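Local coordinates for D-hydantoinase (Ralstonia pickettii, PDB 1NFG), which hydrolyses the cyclic amide bond of D-hydantoin derivatives stereospecifically, using two zinc ions per subunit, at the interface of chains A and B and the interface of chains A and C. Coordinates in Å, arbitrary orientation; residue numbers count along the deposited sequence, not the author numbering. Chains: chain A/B/C, D-hydantoinase.

Contact 1: the interface of chains A and B. Residues chain A 13-14, 367, 371, 381; chain B 13-14, 371.
B:Lys371 reaches across the A-B interface and its ammonium NZ meets the carboxylate oxygen A:Asp14 OD1 at 2.7 Å, in a salt bridge that approaches this oxygen almost along its C-O bond. The same NZ also donates to the backbone carbonyl oxygen A:Ala13 O, 3.0 Å away, and comes to it in the carbonyl plane at an angle of 154°. One lysine thus clamps two consecutive residues of the turn opposite. The two-fold symmetry of the A-B interface repeats the clamp between A:Lys371 and B:Asp14 with B:Ala13. Beyond CG each lysine chain runs fully extended (chi2 -180°), which carries the charge from its own helix to the partner's turn.

The tightly packed part surrounds B:Asp14, which hides about 80 Å² of its surface under chain A and lies against A:Thr367, whose methyl CG2 is 3.9 Å from B:Asp14 CG. At the middle the two Asp14 side chains cross at about a right angle with nearly parallel carboxylates, but their facing OD2 atoms are modelled impossibly close, so the detailed arrangement there is doubtful.

The looser side is watered. Water 1 touches A:Asp14 OD1 at 2.7 Å and also meets B:Lys371 NZ, lying beside the direct ion pair, and water 2 does the same for its twin. Away from the waters, A:Thr381 OG1 adds a weak hydrogen bond to the backbone O of B:Asp14.

In the fold, Ala13 and Asp14 form the short turn between strands 8-12 and 15-24 near the N-terminus, whereas Lys371 stands near the end of helix 358-372.

Contact 2: the interface of chains A and C. Residues chain A 184, 186-187, 217, 221; chain C 161, 221, 225.
The guanidinium of C:Arg221 receives carboxylate oxygens at its edge, in plane: A:Glu217 OE2 from across the interface and OD1 of its own chain's C:Asp161. The link to A:Glu217 is a long salt bridge, with C:Arg221 NE 3.8 Å from OE2, and the planes of the two groups are turned 65° apart. On the other side, A:Arg221 holds the A:Glu217 carboxylate at its own edge, gripping it side-on through NE and NH2, one nitrogen to each oxygen and both on syn lone pairs. The two arginines cross obliquely, their CD methylenes 3.7 Å apart. Bends at chi2 and chi3 (145° and 47°) fold each arginine back towards the acidic groups.

A:Asn184 supplies the direct hydrogen bond across: its amide ND2 donates to C:Asp161 OD2 at 2.9 Å, arriving from above the carboxylate plane. The second N-H of ND2 goes to A:Glu217 OE1 at 3.0 Å in a nearly straight bond, so that OE1 takes both this amide and A:Arg221 NH2. The amide oxygen A:Asn184 OD1 accepts from A:Ala187 N, which helps to fix the rotation of the amide. C:Arg221 NH1, 2.8 Å from C:Asp161 OD1, positions the acceptor in turn. Nearby, A:Asp186 OD2 lies 4.2 Å from C:Asp161 OD2; any repulsion is probably eased by the arginines.

A looser apolar touch closes the patch, A:Ala187 CB against C:Leu225 CD1 at 4.0 Å.

By joining helix 212-229 and the start of helix 185-197 to the same helix 212-229 and helix 161-174 of the partner, this charged network, part of a two-fold symmetric interface, probably helps to hold subunits together in the tetramer.

Contact 1: the interface of chains A and B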
# COMPACT_ATOMS: atom_id res chain seq x y z
N ALA A 13 -30.47 8.72 -11.17
CA ALA A 13 -29.03 8.60 -11.07
C ALA A 13 -28.36 8.83 -12.42
O ALA A 13 -27.23 9.30 -12.48
CB ALA A 13 -28.65 7.23 -10.52
N ASP A 14 -29.07 8.52 -13.49
CA ASP A 14 -28.51 8.71 -14.82
C ASP A 14 -29.41 9.46 -15.79
O ASP A 14 -29.62 9.05 -16.93
CB ASP A 14 -28.10 7.36 -15.41
CG ASP A 14 -26.89 6.78 -14.69
OD1 ASP A 14 -25.86 7.49 -14.56
OD2 ASP A 14 -26.96 5.61 -14.25
N THR A 367 -30.92 4.55 -5.67
CA THR A 367 -30.72 3.60 -6.76
C THR A 367 -29.70 2.50 -6.55
O THR A 367 -29.98 1.33 -6.85
CB THR A 367 -30.38 4.33 -8.07
OG1 THR A 367 -31.35 5.36 -8.31
CG2 THR A 367 -30.40 3.37 -9.24
N LYS A 371 -30.37 -1.67 -6.06
CA LYS A 371 -29.71 -2.64 -6.92
C LYS A 371 -29.07 -3.76 -6.12
O LYS A 371 -29.36 -4.93 -6.35
CB LYS A 371 -28.63 -1.96 -7.77
CG LYS A 371 -29.15 -1.14 -8.93
CD LYS A 371 -28.00 -0.53 -9.70
CE LYS A 371 -28.47 0.19 -10.94
NZ LYS A 371 -27.34 0.86 -11.64
N THR A 381 -35.36 3.93 -8.83
CA THR A 381 -35.34 5.09 -9.71
C THR A 381 -36.73 5.60 -10.04
O THR A 381 -37.68 5.39 -9.29
CB THR A 381 -34.68 4.76 -11.05
OG1 THR A 381 -35.35 3.64 -11.64
CG2 THR A 381 -33.22 4.41 -10.86
N ALA B 13 -28.42 3.28 -17.70
CA ALA B 13 -27.49 2.92 -16.63
C ALA B 13 -28.23 2.69 -15.32
O ALA B 13 -27.79 1.90 -14.49
CB ALA B 13 -26.43 4.00 -16.47
N ASP B 14 -29.35 3.37 -15.14
CA ASP B 14 -30.12 3.21 -13.91
C ASP B 14 -31.60 2.94 -14.12
O ASP B 14 -32.46 3.56 -13.50
CB ASP B 14 -29.91 4.43 -13.01
CG ASP B 14 -28.50 4.48 -12.44
OD1 ASP B 14 -28.05 3.46 -11.85
OD2 ASP B 14 -27.84 5.53 -12.58
N LYS B 371 -21.17 12.20 -19.13
CA LYS B 371 -21.17 13.03 -17.93
C LYS B 371 -19.84 13.75 -17.76
O LYS B 371 -19.80 14.97 -17.65
CB LYS B 371 -21.43 12.18 -16.69
CG LYS B 371 -22.86 11.75 -16.49
CD LYS B 371 -23.00 10.92 -15.23
CE LYS B 371 -24.45 10.58 -14.93
NZ LYS B 371 -24.55 9.70 -13.74
O HOH W 1 -23.26 7.28 -15.07
O HOH W 2 -26.86 2.93 -9.45

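Contact 2: the interface of chains A and C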
# COMPACT_ATOMS: atom_id res chain seq x y z
N ASN A 184 -13.18 -5.74 16.31
CA ASN A 184 -12.64 -6.85 17.08
C ASN A 184 -13.15 -6.63 18.50
O ASN A 184 -12.63 -5.81 19.26
CB ASN A 184 -11.12 -6.86 17.05
CG ASN A 184 -10.55 -8.03 17.83
OD1 ASN A 184 -10.74 -8.12 19.04
ND2 ASN A 184 -9.86 -8.93 17.13
N ASP A 186 -13.08 -8.49 21.24
CA ASP A 186 -12.17 -8.76 22.32
C ASP A 186 -11.22 -7.60 22.51
O ASP A 186 -10.98 -7.17 23.64
CB ASP A 186 -11.41 -10.06 22.04
CG ASP A 186 -12.35 -11.23 21.86
OD1 ASP A 186 -13.33 -11.31 22.64
OD2 ASP A 186 -12.11 -12.06 20.96
N ALA A 187 -10.69 -7.06 21.42
CA ALA A 187 -9.79 -5.93 21.53
C ALA A 187 -10.54 -4.80 22.23
O ALA A 187 -10.00 -4.17 23.14
CB ALA A 187 -9.33 -5.47 20.16
N GLU A 217 -8.91 -4.12 11.68
CA GLU A 217 -8.58 -5.54 11.80
C GLU A 217 -9.78 -6.42 11.45
O GLU A 217 -9.70 -7.26 10.55
CB GLU A 217 -8.09 -5.83 13.23
CG GLU A 217 -7.53 -7.24 13.46
CD GLU A 217 -8.59 -8.32 13.38
OE1 GLU A 217 -9.55 -8.26 14.18
OE2 GLU A 217 -8.47 -9.21 12.51
N ARG A 221 -10.25 -9.11 8.43
CA ARG A 221 -10.52 -10.52 8.71
C ARG A 221 -11.78 -11.00 7.97
O ARG A 221 -11.76 -12.03 7.29
CB ARG A 221 -10.67 -10.72 10.22
CG ARG A 221 -10.95 -12.14 10.68
CD ARG A 221 -10.26 -12.39 12.03
NE ARG A 221 -10.50 -11.32 12.99
CZ ARG A 221 -11.55 -11.26 13.80
NH1 ARG A 221 -12.48 -12.23 13.77
NH2 ARG A 221 -11.70 -10.23 14.64
N ASP C 161 -8.04 -14.30 20.69
CA ASP C 161 -7.60 -12.92 20.82
C ASP C 161 -7.59 -12.49 22.28
O ASP C 161 -6.73 -11.71 22.70
CB ASP C 161 -8.49 -11.97 19.99
CG ASP C 161 -8.48 -12.30 18.50
OD1 ASP C 161 -7.62 -13.08 18.04
OD2 ASP C 161 -9.34 -11.75 17.77
N ARG C 221 -3.79 -9.58 12.27
CA ARG C 221 -4.55 -9.55 13.52
C ARG C 221 -3.62 -9.49 14.73
O ARG C 221 -3.78 -8.64 15.62
CB ARG C 221 -5.46 -10.78 13.59
CG ARG C 221 -6.34 -10.89 14.83
CD ARG C 221 -7.67 -11.53 14.47
NE ARG C 221 -7.52 -12.73 13.65
CZ ARG C 221 -7.34 -13.95 14.14
NH1 ARG C 221 -7.29 -14.15 15.46
NH2 ARG C 221 -7.19 -14.99 13.31
N LEU C 225 -3.38 -6.50 17.41
CA LEU C 225 -3.55 -6.70 18.84
C LEU C 225 -2.33 -6.16 19.59
O LEU C 225 -2.46 -5.53 20.64
CB LEU C 225 -3.74 -8.20 19.14
CG LEU C 225 -5.19 -8.69 19.32
CD1 LEU C 225 -6.20 -7.67 18.81
CD2 LEU C 225 -5.34 -10.03 18.61

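Contact 1 and contact 2 lie about 38 Å apart, measured between the centres of their C-alpha atoms, and have no residue or secondary-structure element in common. Chain A takes part in both, using separate surfaces to bind two different copies of itself. Contact 1 draws on a turn near the N-terminus and a late helix, contact 2 on helices from the middle of the sequence. Each belongs to a two-fold symmetric interface, and two such interfaces on one subunit could together build the four-subunit assembly deposited. This agrees with the dimers and tetramers described for the enzyme, though the coordinates alone do not show which interface forms the dimer.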